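Local coordinates for protein catalase (Corynebacterium glutamicum, PDB 4B7H) that breaks down hydrogen peroxide to water and oxygen at a buried haem, and is seen here with the inhibitor nitric oxide and with NADPH bound, at residues V105-V110 / F310-N315; H74-E79 / E257-A262; L128-E133 / Y137-N142. One frame throughout, in Å; residues are numbered along the deposited sequence.

Contact 1: residues V105-V110 / F310-N315; sequences VRFSTV and FILNRN. With HEM (protoporphyrin IX containing Fe), chain E.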
loop_
_atom_site.group_PDB
_atom_site.type_symbol
_atom_site.label_atom_id
_atom_site.label_comp_id
_atom_site.label_asym_id
_atom_site.label_seq_id
_atom_site.Cartn_x
_atom_site.Cartn_y
_atom_site.Cartn_z
ATOM N N VAL A 105 2.023 25.196 -10.741
ATOM C CA VAL A 105 3.456 25.208 -10.465
ATOM C C VAL A 105 3.709 24.697 -9.061
ATOM O O VAL A 105 2.911 24.937 -8.165
ATOM C CB VAL A 105 4.074 26.628 -10.660
ATOM C CG1 VAL A 105 3.591 27.603 -9.582
ATOM C CG2 VAL A 105 5.588 26.570 -10.669
ATOM N N ARG A 106 4.805 23.967 -8.877
ATOM C CA ARG A 106 5.289 23.645 -7.537
ATOM C C ARG A 106 6.761 24.028 -7.445
ATOM O O ARG A 106 7.560 23.698 -8.333
ATOM C CB ARG A 106 5.070 22.164 -7.189
ATOM C CG ARG A 106 5.426 21.795 -5.736
ATOM C CD ARG A 106 5.047 20.353 -5.440
ATOM N NE ARG A 106 5.386 19.912 -4.081
ATOM C CZ ARG A 106 6.590 19.482 -3.704
ATOM N NH1 ARG A 106 7.600 19.460 -4.574
ATOM N NH2 ARG A 106 6.791 19.085 -2.444
ATOM N N PHE A 107 7.094 24.764 -6.390
ATOM C CA PHE A 107 8.471 25.126 -6.067
ATOM C C PHE A 107 8.892 24.289 -4.873
ATOM O O PHE A 107 8.049 23.854 -4.086
ATOM C CB PHE A 107 8.555 26.597 -5.665
ATOM C CG PHE A 107 8.094 27.560 -6.733
ATOM C CD1 PHE A 107 8.920 27.878 -7.806
ATOM C CD2 PHE A 107 6.852 28.167 -6.646
ATOM C CE1 PHE A 107 8.505 28.771 -8.781
ATOM C CE2 PHE A 107 6.430 29.059 -7.616
ATOM C CZ PHE A 107 7.258 29.363 -8.685
ATOM N N SER A 108 10.190 24.087 -4.693
ATOM C CA SER A 108 10.646 23.177 -3.646
ATOM C C SER A 108 12.124 23.343 -3.362
ATOM O O SER A 108 12.834 23.986 -4.127
ATOM C CB SER A 108 10.392 21.730 -4.090
ATOM O OG SER A 108 11.004 21.480 -5.349
ATOM N N THR A 109 12.585 22.747 -2.267
ATOM C CA THR A 109 14.006 22.473 -2.091
ATOM C C THR A 109 14.230 21.036 -2.573
ATOM O O THR A 109 13.324 20.449 -3.168
ATOM C CB THR A 109 14.439 22.633 -0.628
ATOM O OG1 THR A 109 13.598 21.814 0.196
ATOM C CG2 THR A 109 14.332 24.087 -0.184
ATOM N N VAL A 110 15.405 20.464 -2.314
ATOM C CA VAL A 110 15.730 19.117 -2.791
ATOM C C VAL A 110 15.942 18.090 -1.681
ATOM O O VAL A 110 15.285 17.049 -1.657
ATOM C CB VAL A 110 16.983 19.126 -3.694
ATOM C CG1 VAL A 110 17.371 17.697 -4.099
ATOM C CG2 VAL A 110 16.742 20.000 -4.916
ATOM N N PHE A 310 4.250 33.792 -18.179
ATOM C CA PHE A 310 3.233 33.178 -17.337
ATOM C C PHE A 310 3.096 33.948 -16.030
ATOM O O PHE A 310 4.025 34.636 -15.591
ATOM C CB PHE A 310 3.432 31.657 -17.147
ATOM C CG PHE A 310 4.611 31.269 -16.292
ATOM C CD1 PHE A 310 4.529 31.320 -14.905
ATOM C CD2 PHE A 310 5.779 30.788 -16.876
ATOM C CE1 PHE A 310 5.601 30.930 -14.115
ATOM C CE2 PHE A 310 6.862 30.401 -16.093
ATOM C CZ PHE A 310 6.771 30.476 -14.711
ATOM N N ILE A 311 1.909 33.858 -15.443
ATOM C CA ILE A 311 1.553 34.610 -14.251
ATOM C C ILE A 311 0.917 33.657 -13.248
ATOM O O ILE A 311 0.179 32.747 -13.635
ATOM C CB ILE A 311 0.594 35.782 -14.618
ATOM C CG1 ILE A 311 0.249 36.636 -13.397
ATOM C CG2 ILE A 311 -0.660 35.275 -15.345
ATOM C CD1 ILE A 311 -0.481 37.931 -13.750
ATOM N N LEU A 312 1.241 33.830 -11.969
ATOM C CA LEU A 312 0.629 33.006 -10.931
ATOM C C LEU A 312 -0.437 33.851 -10.247
ATOM O O LEU A 312 -0.113 34.833 -9.561
ATOM C CB LEU A 312 1.667 32.527 -9.915
ATOM C CG LEU A 312 2.873 31.789 -10.504
ATOM C CD1 LEU A 312 3.825 31.329 -9.400
ATOM C CD2 LEU A 312 2.421 30.611 -11.360
ATOM N N ASN A 313 -1.702 33.483 -10.442
ATOM C CA ASN A 313 -2.800 34.301 -9.925
ATOM C C ASN A 313 -3.856 33.555 -9.108
ATOM O O ASN A 313 -4.923 34.098 -8.837
ATOM C CB ASN A 313 -3.467 35.101 -11.060
ATOM C CG ASN A 313 -4.122 34.209 -12.110
ATOM O OD1 ASN A 313 -4.175 32.980 -11.967
ATOM N ND2 ASN A 313 -4.629 34.830 -13.172
ATOM N N ARG A 314 -3.560 32.324 -8.701
ATOM C CA ARG A 314 -4.523 31.552 -7.929
ATOM C C ARG A 314 -3.812 30.657 -6.928
ATOM O O ARG A 314 -2.982 29.827 -7.307
ATOM C CB ARG A 314 -5.396 30.718 -8.874
ATOM C CG ARG A 314 -6.285 29.670 -8.173
ATOM C CD ARG A 314 -7.421 30.303 -7.353
ATOM N NE ARG A 314 -8.314 31.064 -8.221
ATOM C CZ ARG A 314 -8.467 32.384 -8.186
ATOM N NH1 ARG A 314 -7.823 33.111 -7.280
ATOM N NH2 ARG A 314 -9.286 32.976 -9.048
ATOM N N ASN A 315 -4.135 30.826 -5.650
ATOM C CA ASN A 315 -3.649 29.925 -4.618
ATOM C C ASN A 315 -4.430 28.615 -4.689
ATOM O O ASN A 315 -5.583 28.600 -5.138
ATOM C CB ASN A 315 -3.831 30.547 -3.230
ATOM C CG ASN A 315 -2.726 31.528 -2.866
ATOM O OD1 ASN A 315 -2.971 32.563 -2.234
ATOM N ND2 ASN A 315 -1.504 31.201 -3.251
HETATM C CHA HEM E . 11.363 15.387 -8.072
HETATM C CHB HEM E . 13.825 11.796 -10.208
HETATM C CHC HEM E . 16.975 15.059 -11.902
HETATM C CHD HEM E . 13.685 18.472 -11.061
HETATM C C1A HEM E . 11.759 14.139 -8.484
HETATM C C2A HEM E . 11.073 12.893 -8.197
HETATM C C3A HEM E . 11.755 11.911 -8.807
HETATM C C4A HEM E . 12.887 12.496 -9.483
HETATM C CMA HEM E . 11.447 10.410 -8.831
HETATM C CAA HEM E . 9.784 12.765 -7.355
HETATM C CBA HEM E . 8.573 12.955 -8.258
HETATM C CGA HEM E . 7.273 12.658 -7.560
HETATM O O1A HEM E . 6.289 13.386 -7.848
HETATM O O2A HEM E . 7.191 11.714 -6.733
HETATM C C1B HEM E . 14.916 12.352 -10.836
HETATM C C2B HEM E . 15.966 11.629 -11.518
HETATM C C3B HEM E . 16.852 12.543 -11.965
HETATM C C4B HEM E . 16.364 13.854 -11.598
HETATM C CMB HEM E . 16.011 10.093 -11.644
HETATM C CAB HEM E . 18.148 12.353 -12.776
HETATM C CBB HEM E . 18.331 11.318 -13.596
HETATM C C1C HEM E . 16.285 16.255 -11.985
HETATM C C2C HEM E . 16.590 17.401 -12.831
HETATM C C3C HEM E . 15.661 18.341 -12.581
HETATM C C4C HEM E . 14.747 17.804 -11.596
HETATM C CMC HEM E . 17.789 17.486 -13.806
HETATM C CAC HEM E . 15.456 19.735 -13.223
HETATM C CBC HEM E . 15.840 20.018 -14.479
HETATM C C1D HEM E . 12.818 17.970 -10.130
HETATM C C2D HEM E . 11.790 18.754 -9.526
HETATM C C3D HEM E . 11.063 17.816 -8.600
HETATM C C4D HEM E . 11.710 16.540 -8.736
HETATM C CMD HEM E . 11.497 20.234 -9.757
HETATM C CAD HEM E . 9.861 18.186 -7.744
HETATM C CBD HEM E . 8.626 18.232 -8.641
HETATM C CGD HEM E . 7.504 18.698 -7.762
HETATM O O1D HEM E . 6.551 17.918 -7.513
HETATM O O2D HEM E . 7.573 19.857 -7.282
HETATM N NA HEM E . 12.862 13.867 -9.281
HETATM N NB HEM E . 15.184 13.703 -10.897
HETATM N NC HEM E . 15.146 16.535 -11.247
HETATM N ND HEM E . 12.756 16.669 -9.640
HETATM FE FE HEM E . 14.016 15.213 -10.226
#
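Leu312 meets Val105 and Phe107 with its two methyls, in a small apolar cluster that shows how strands that are not hydrogen-bonded partners can still touch inside a curled sheet. Leu312 and Val105 cross at about a right angle, and Val105 CG1 sits 3.7 Å from Leu312 CD2, equally close to the other methyl. The valine presents this branch because CG1 stands between its own backbone N and carbonyl carbon (chi1 69°). Phe107 and Leu312 arrive from opposite directions, and the leucine reaches the rim of the ring: Leu312 CD1 is 3.9 Å from Phe107 CE2, in the plane of the ring. One face of that ring is taken by Val105 CG2, 3.8 Å above it and offset toward the rim, while CG1 also touches the rim.

Between these two apolar residues, Arg106 lies on the other side of its strand. With CG anti to the backbone N (chi1 -174°) and the chain extended as far as NE, its NH1 donates to the haem propionate O2D over 2.7 Å, at 161° and in the guanidinium plane. The same NH1 also bonds to His70 O, while Ser108 OG bonds to His70 ND1; His70 lines the nitric oxide pocket and is probably the distal histidine of the family.

Within the catalase beta-barrel, strand 73-82 runs between strands 100-108 and 305-314, pairing with Val105 through Ala76. On its other flank Phe77 faces both Asn313 and Arg314, a classic beta bulge. Ile263 of helix 254-264 and Trp271 of strand 270-279 pack on Leu312.

Contact 2: residues H74-E79 / E257-A262; sequences HGAFGE and EDLYNA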
loop_
_atom_site.group_PDB
_atom_site.type_symbol
_atom_site.label_atom_id
_atom_site.label_comp_id
_atom_site.label_asym_id
_atom_site.label_seq_id
_atom_site.Cartn_x
_atom_site.Cartn_y
_atom_site.Cartn_z
ATOM N N HIS A 74 5.709 23.863 -2.350
ATOM C CA HIS A 74 4.469 24.621 -2.277
ATOM C C HIS A 74 4.197 25.123 -3.674
ATOM O O HIS A 74 5.087 25.107 -4.531
ATOM C CB HIS A 74 4.631 25.809 -1.330
ATOM C CG HIS A 74 5.839 26.634 -1.631
ATOM N ND1 HIS A 74 7.089 26.320 -1.141
ATOM C CD2 HIS A 74 6.004 27.727 -2.414
ATOM C CE1 HIS A 74 7.968 27.199 -1.588
ATOM N NE2 HIS A 74 7.339 28.054 -2.376
ATOM N N GLY A 75 2.982 25.579 -3.932
ATOM C CA GLY A 75 2.686 25.962 -5.293
ATOM C C GLY A 75 1.475 26.838 -5.487
ATOM O O GLY A 75 0.913 27.386 -4.537
ATOM N N ALA A 76 1.075 26.962 -6.745
ATOM C CA ALA A 76 0.019 27.879 -7.135
ATOM C C ALA A 76 -0.433 27.546 -8.535
ATOM O O ALA A 76 0.098 26.640 -9.177
ATOM C CB ALA A 76 0.518 29.316 -7.073
ATOM N N PHE A 77 -1.421 28.293 -9.008
ATOM C CA PHE A 77 -1.987 28.072 -10.324
ATOM C C PHE A 77 -2.025 29.400 -11.050
ATOM O O PHE A 77 -1.916 30.458 -10.431
ATOM C CB PHE A 77 -3.385 27.444 -10.206
ATOM C CG PHE A 77 -3.365 26.077 -9.595
ATOM C CD1 PHE A 77 -3.307 25.922 -8.216
ATOM C CD2 PHE A 77 -3.375 24.944 -10.398
ATOM C CE1 PHE A 77 -3.272 24.650 -7.647
ATOM C CE2 PHE A 77 -3.334 23.674 -9.845
ATOM C CZ PHE A 77 -3.285 23.526 -8.459
ATOM N N GLY A 78 -2.170 29.348 -12.365
ATOM C CA GLY A 78 -2.091 30.565 -13.149
ATOM C C GLY A 78 -2.305 30.344 -14.628
ATOM O O GLY A 78 -3.073 29.468 -15.030
ATOM N N GLU A 79 -1.630 31.157 -15.439
ATOM C CA GLU A 79 -1.911 31.243 -16.873
ATOM C C GLU A 79 -0.633 31.452 -17.663
ATOM O O GLU A 79 0.216 32.278 -17.282
ATOM C CB GLU A 79 -2.862 32.419 -17.159
ATOM C CG GLU A 79 -4.146 32.392 -16.346
ATOM C CD GLU A 79 -4.961 33.666 -16.443
ATOM O OE1 GLU A 79 -4.607 34.571 -17.234
ATOM O OE2 GLU A 79 -5.973 33.766 -15.716
ATOM N N GLU A 257 5.008 30.760 2.661
ATOM C CA GLU A 257 4.179 31.849 3.154
ATOM C C GLU A 257 4.266 33.061 2.231
ATOM O O GLU A 257 3.258 33.723 1.973
ATOM C CB GLU A 257 4.586 32.211 4.584
ATOM C CG GLU A 257 3.692 33.258 5.232
ATOM C CD GLU A 257 3.671 33.164 6.748
ATOM O OE1 GLU A 257 4.506 32.433 7.328
ATOM O OE2 GLU A 257 2.806 33.816 7.363
ATOM N N ASP A 258 5.465 33.354 1.735
ATOM C CA ASP A 258 5.623 34.486 0.825
ATOM C C ASP A 258 4.763 34.348 -0.429
ATOM O O ASP A 258 4.122 35.315 -0.858
ATOM C CB ASP A 258 7.083 34.658 0.420
ATOM C CG ASP A 258 7.251 35.629 -0.729
ATOM O OD1 ASP A 258 7.373 36.849 -0.466
ATOM O OD2 ASP A 258 7.243 35.180 -1.898
ATOM N N LEU A 259 4.757 33.161 -1.028
ATOM C CA LEU A 259 4.006 32.981 -2.268
ATOM C C LEU A 259 2.494 33.066 -2.009
ATOM O O LEU A 259 1.767 33.715 -2.780
ATOM C CB LEU A 259 4.389 31.673 -2.980
ATOM C CG LEU A 259 3.652 31.416 -4.301
ATOM C CD1 LEU A 259 4.004 32.475 -5.345
ATOM C CD2 LEU A 259 3.951 30.025 -4.825
ATOM N N TYR A 260 2.032 32.440 -0.923
ATOM C CA TYR A 260 0.624 32.500 -0.537
ATOM C C TYR A 260 0.197 33.955 -0.353
ATOM O O TYR A 260 -0.820 34.391 -0.893
ATOM C CB TYR A 260 0.373 31.699 0.756
ATOM C CG TYR A 260 -0.934 32.077 1.455
ATOM C CD1 TYR A 260 -2.146 31.575 1.013
ATOM C CD2 TYR A 260 -0.947 32.947 2.543
ATOM C CE1 TYR A 260 -3.351 31.911 1.632
ATOM C CE2 TYR A 260 -2.134 33.302 3.167
ATOM C CZ TYR A 260 -3.335 32.777 2.708
ATOM O OH TYR A 260 -4.516 33.125 3.326
ATOM N N ASN A 261 0.977 34.692 0.426
ATOM C CA ASN A 261 0.659 36.084 0.719
ATOM C C ASN A 261 0.680 36.965 -0.530
ATOM O O ASN A 261 -0.194 37.812 -0.707
ATOM C CB ASN A 261 1.621 36.646 1.769
ATOM C CG ASN A 261 1.319 36.155 3.175
ATOM O OD1 ASN A 261 0.194 35.772 3.486
ATOM N ND2 ASN A 261 2.326 36.189 4.040
ATOM N N ALA A 262 1.668 36.763 -1.401
ATOM C CA ALA A 262 1.778 37.570 -2.616
ATOM C C ALA A 262 0.519 37.417 -3.457
ATOM O O ALA A 262 -0.068 38.399 -3.929
ATOM C CB ALA A 262 2.998 37.168 -3.420
#
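Leu259 projects from its helix onto the strand and touches three successive residues there with one methyl. Leu259 CD2 lies 3.9 Å from His74 CD2, in the plane of the imidazole and therefore at its edge. The same methyl is 4.0 Å from Gly75 O and 4.2 Å from Ala76 CB, so it meets a ring edge, a carbonyl oxygen and a small apolar group at once. CG of Leu259 is anti to the backbone N (chi1 -179°), which carries the branch out from the helix toward the strand.

The example is a helix laid against a sheet: helix 254-264 lies on strand 73-82 of the catalase beta-barrel, the two segments running nearly parallel at 22° with their axes 8.7 Å apart. Gly75 takes part through its carbonyl oxygen, whereas Ala76 turns a small side chain toward the leucine.

A second shell fixes these groups. His74 NE2 is hydrogen-bonded to Ser203 OG, which limits rotation of the imidazole, and Gln255, Arg256 and Phe319 also touch that side chain. Phe107 packs on Leu259, and Ile263, one helical turn further on, covers Ala76. Further out, a salt bridge from Asp258 ties the helix to the loop at Arg204. On the flank of the helix turned to the second subunit, Tyr260 OH bonds to Lys167 NZ of that subunit, whose Leu170 packs on Glu257.

Contact 3: residues L128-E133 / Y137-N142; sequences LRFYTE and YDIVGN. With HEM (protoporphyrin IX containing Fe), chain E.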
loop_
_atom_site.group_PDB
_atom_site.type_symbol
_atom_site.label_atom_id
_atom_site.label_comp_id
_atom_site.label_asym_id
_atom_site.label_seq_id
_atom_site.Cartn_x
_atom_site.Cartn_y
_atom_site.Cartn_z
ATOM N N LEU A 128 6.486 23.134 -13.629
ATOM C CA LEU A 128 5.277 23.670 -14.250
ATOM C C LEU A 128 4.449 22.590 -14.914
ATOM O O LEU A 128 5.002 21.679 -15.531
ATOM C CB LEU A 128 5.674 24.676 -15.328
ATOM C CG LEU A 128 6.329 25.949 -14.806
ATOM C CD1 LEU A 128 7.247 26.526 -15.861
ATOM C CD2 LEU A 128 5.254 26.954 -14.403
ATOM N N ARG A 129 3.124 22.703 -14.797
ATOM C CA ARG A 129 2.193 21.947 -15.632
ATOM C C ARG A 129 1.369 22.916 -16.452
ATOM O O ARG A 129 0.803 23.867 -15.904
ATOM C CB ARG A 129 1.216 21.123 -14.788
ATOM C CG ARG A 129 -0.013 20.659 -15.595
ATOM C CD ARG A 129 -0.706 19.492 -14.906
ATOM N NE ARG A 129 0.240 18.389 -14.783
ATOM C CZ ARG A 129 0.175 17.427 -13.870
ATOM N NH1 ARG A 129 -0.826 17.401 -12.995
ATOM N NH2 ARG A 129 1.116 16.489 -13.835
ATOM N N PHE A 130 1.289 22.667 -17.752
ATOM C CA PHE A 130 0.381 23.400 -18.616
ATOM C C PHE A 130 -0.757 22.472 -19.025
ATOM O O PHE A 130 -0.521 21.398 -19.591
ATOM C CB PHE A 130 1.135 23.933 -19.838
ATOM C CG PHE A 130 2.317 24.791 -19.479
ATOM C CD1 PHE A 130 2.126 26.064 -18.966
ATOM C CD2 PHE A 130 3.619 24.314 -19.615
ATOM C CE1 PHE A 130 3.203 26.860 -18.611
ATOM C CE2 PHE A 130 4.712 25.109 -19.257
ATOM C CZ PHE A 130 4.502 26.382 -18.754
ATOM N N TYR A 131 -1.987 22.871 -18.699
ATOM C CA TYR A 131 -3.158 22.059 -19.022
ATOM C C TYR A 131 -3.574 22.370 -20.457
ATOM O O TYR A 131 -4.497 23.158 -20.686
ATOM C CB TYR A 131 -4.309 22.333 -18.040
ATOM C CG TYR A 131 -4.020 21.928 -16.594
ATOM C CD1 TYR A 131 -3.354 22.791 -15.717
ATOM C CD2 TYR A 131 -4.434 20.692 -16.103
ATOM C CE1 TYR A 131 -3.101 22.427 -14.400
ATOM C CE2 TYR A 131 -4.184 20.314 -14.780
ATOM C CZ TYR A 131 -3.524 21.190 -13.930
ATOM O OH TYR A 131 -3.259 20.841 -12.624
ATOM N N THR A 132 -2.888 21.758 -21.422
ATOM C CA THR A 132 -3.094 22.087 -22.832
ATOM C C THR A 132 -4.240 21.296 -23.457
ATOM O O THR A 132 -4.709 20.294 -22.900
ATOM C CB THR A 132 -1.806 21.902 -23.698
ATOM O OG1 THR A 132 -1.794 20.603 -24.310
ATOM C CG2 THR A 132 -0.534 22.111 -22.888
ATOM N N GLU A 133 -4.666 21.741 -24.634
ATOM C CA GLU A 133 -5.752 21.094 -25.363
ATOM C C GLU A 133 -5.325 19.743 -25.937
ATOM O O GLU A 133 -6.163 18.959 -26.370
ATOM C CB GLU A 133 -6.267 22.006 -26.483
ATOM C CG GLU A 133 -6.897 23.305 -25.982
ATOM C CD GLU A 133 -7.360 24.217 -27.107
ATOM O OE1 GLU A 133 -7.537 23.731 -28.244
ATOM O OE2 GLU A 133 -7.542 25.426 -26.850
ATOM N N TYR A 137 1.194 19.198 -20.380
ATOM C CA TYR A 137 2.609 19.311 -20.707
ATOM C C TYR A 137 3.321 19.853 -19.479
ATOM O O TYR A 137 3.075 20.996 -19.067
ATOM C CB TYR A 137 2.806 20.260 -21.895
ATOM C CG TYR A 137 4.259 20.508 -22.251
ATOM C CD1 TYR A 137 5.219 19.518 -22.065
ATOM C CD2 TYR A 137 4.675 21.735 -22.762
ATOM C CE1 TYR A 137 6.548 19.741 -22.383
ATOM C CE2 TYR A 137 6.011 21.964 -23.080
ATOM C CZ TYR A 137 6.936 20.963 -22.888
ATOM O OH TYR A 137 8.257 21.187 -23.199
ATOM N N ASP A 138 4.178 19.035 -18.874
ATOM C CA ASP A 138 4.911 19.478 -17.695
ATOM C C ASP A 138 6.338 19.795 -18.069
ATOM O O ASP A 138 6.989 19.007 -18.765
ATOM C CB ASP A 138 4.949 18.395 -16.603
ATOM C CG ASP A 138 3.577 18.034 -16.056
ATOM O OD1 ASP A 138 2.568 18.688 -16.397
ATOM O OD2 ASP A 138 3.528 17.083 -15.252
ATOM N N ILE A 139 6.812 20.950 -17.611
ATOM C CA ILE A 139 8.239 21.254 -17.666
ATOM C C ILE A 139 8.725 21.276 -16.225
ATOM O O ILE A 139 8.502 22.240 -15.488
ATOM C CB ILE A 139 8.558 22.580 -18.391
ATOM C CG1 ILE A 139 7.973 22.561 -19.809
ATOM C CG2 ILE A 139 10.076 22.803 -18.425
ATOM C CD1 ILE A 139 8.163 23.851 -20.593
ATOM N N VAL A 140 9.339 20.172 -15.822
ATOM C CA VAL A 140 9.742 19.984 -14.443
ATOM C C VAL A 140 11.184 20.463 -14.357
ATOM O O VAL A 140 12.137 19.702 -14.584
ATOM C CB VAL A 140 9.570 18.504 -14.024
ATOM C CG1 VAL A 140 9.922 18.312 -12.557
ATOM C CG2 VAL A 140 8.127 18.060 -14.285
ATOM N N GLY A 141 11.335 21.754 -14.070
ATOM C CA GLY A 141 12.640 22.381 -14.097
ATOM C C GLY A 141 13.189 22.702 -12.723
ATOM O O GLY A 141 12.637 22.271 -11.708
ATOM N N ASN A 142 14.298 23.435 -12.703
ATOM C CA ASN A 142 14.943 23.899 -11.474
ATOM C C ASN A 142 15.314 25.365 -11.653
ATOM O O ASN A 142 15.203 25.901 -12.759
ATOM C CB ASN A 142 16.218 23.094 -11.183
ATOM C CG ASN A 142 15.958 21.799 -10.422
ATOM O OD1 ASN A 142 15.029 21.699 -9.614
ATOM N ND2 ASN A 142 16.809 20.811 -10.654
HETATM C CHA HEM E . 11.363 15.387 -8.072
HETATM C CHB HEM E . 13.825 11.796 -10.208
HETATM C CHC HEM E . 16.975 15.059 -11.902
HETATM C CHD HEM E . 13.685 18.472 -11.061
HETATM C C1A HEM E . 11.759 14.139 -8.484
HETATM C C2A HEM E . 11.073 12.893 -8.197
HETATM C C3A HEM E . 11.755 11.911 -8.807
HETATM C C4A HEM E . 12.887 12.496 -9.483
HETATM C CMA HEM E . 11.447 10.410 -8.831
HETATM C CAA HEM E . 9.784 12.765 -7.355
HETATM C CBA HEM E . 8.573 12.955 -8.258
HETATM C CGA HEM E . 7.273 12.658 -7.560
HETATM O O1A HEM E . 6.289 13.386 -7.848
HETATM O O2A HEM E . 7.191 11.714 -6.733
HETATM C C1B HEM E . 14.916 12.352 -10.836
HETATM C C2B HEM E . 15.966 11.629 -11.518
HETATM C C3B HEM E . 16.852 12.543 -11.965
HETATM C C4B HEM E . 16.364 13.854 -11.598
HETATM C CMB HEM E . 16.011 10.093 -11.644
HETATM C CAB HEM E . 18.148 12.353 -12.776
HETATM C CBB HEM E . 18.331 11.318 -13.596
HETATM C C1C HEM E . 16.285 16.255 -11.985
HETATM C C2C HEM E . 16.590 17.401 -12.831
HETATM C C3C HEM E . 15.661 18.341 -12.581
HETATM C C4C HEM E . 14.747 17.804 -11.596
HETATM C CMC HEM E . 17.789 17.486 -13.806
HETATM C CAC HEM E . 15.456 19.735 -13.223
HETATM C CBC HEM E . 15.840 20.018 -14.479
HETATM C C1D HEM E . 12.818 17.970 -10.130
HETATM C C2D HEM E . 11.790 18.754 -9.526
HETATM C C3D HEM E . 11.063 17.816 -8.600
HETATM C C4D HEM E . 11.710 16.540 -8.736
HETATM C CMD HEM E . 11.497 20.234 -9.757
HETATM C CAD HEM E . 9.861 18.186 -7.744
HETATM C CBD HEM E . 8.626 18.232 -8.641
HETATM C CGD HEM E . 7.504 18.698 -7.762
HETATM O O1D HEM E . 6.551 17.918 -7.513
HETATM O O2D HEM E . 7.573 19.857 -7.282
HETATM N NA HEM E . 12.862 13.867 -9.281
HETATM N NB HEM E . 15.184 13.703 -10.897
HETATM N NC HEM E . 15.146 16.535 -11.247
HETATM N ND HEM E . 12.756 16.669 -9.640
HETATM FE FE HEM E . 14.016 15.213 -10.226
#
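Arg129 and Asp138, a non-hydrogen-bonded antiparallel pair, lie side by side and join in a two-pronged salt bridge. Arg129 NE reaches Asp138 OD1 at 2.8 Å, and Arg129 NH2 reaches Asp138 OD2 at 2.9 Å. Both oxygens use their syn lone pairs, and the two planes are only 24° apart. A bend at chi3 (-60°) turns the arginine side-on. Asn332 ND2 and Asp329 N also bond to OD2, which probably offsets the cost of burying the carboxylate.

The flanking hydrogen-bonded pairs, Leu128 with Ile139 and Phe130 with Tyr137, close the backbone tightly, and Asp138 CA comes 3.1 Å from Leu128 O in a CA-H...O contact. The sheet face opposite the salt bridge is packed by apolar groups at van der Waals distance: Ile139 CD1 meets the edge of the Phe130 ring, 3.9 Å from CE2. The turn is looser: Thr132 CG2 merely brushes Tyr137 CB at 3.9 Å, and Glu133 beyond it is exposed, modelled in two conformers.

At the other end of this hairpin, Val140 CG1 lies 3.6 Å from haem C2D. Strand 100-108 flanks strand 125-132, with Val105 packing on Leu128, while Tyr228 and Phe230 of strand 223-232 cover Ile139.

All three contacts are buried and involve strands of one barrel, contact 2 joining a helix to it. Contact 1 spans two strands across a third, and contact 2 supplies that third strand, so the two interlock: Phe107 N bonds to His74 O. Contact 3 is a local hairpin nested in the chain between the segments of both; Leu128 CD2 packs on Phe310 of contact 1. Neither contact 1 nor contact 2 has a hydrogen bond across it; the first is wholly apolar, the second sets one methyl against mixed partners, and contact 3 adds backbone pairing and a salt bridge. Contacts 1 and 3 touch the haem; contact 2, furthest from the chain centre, borders another subunit.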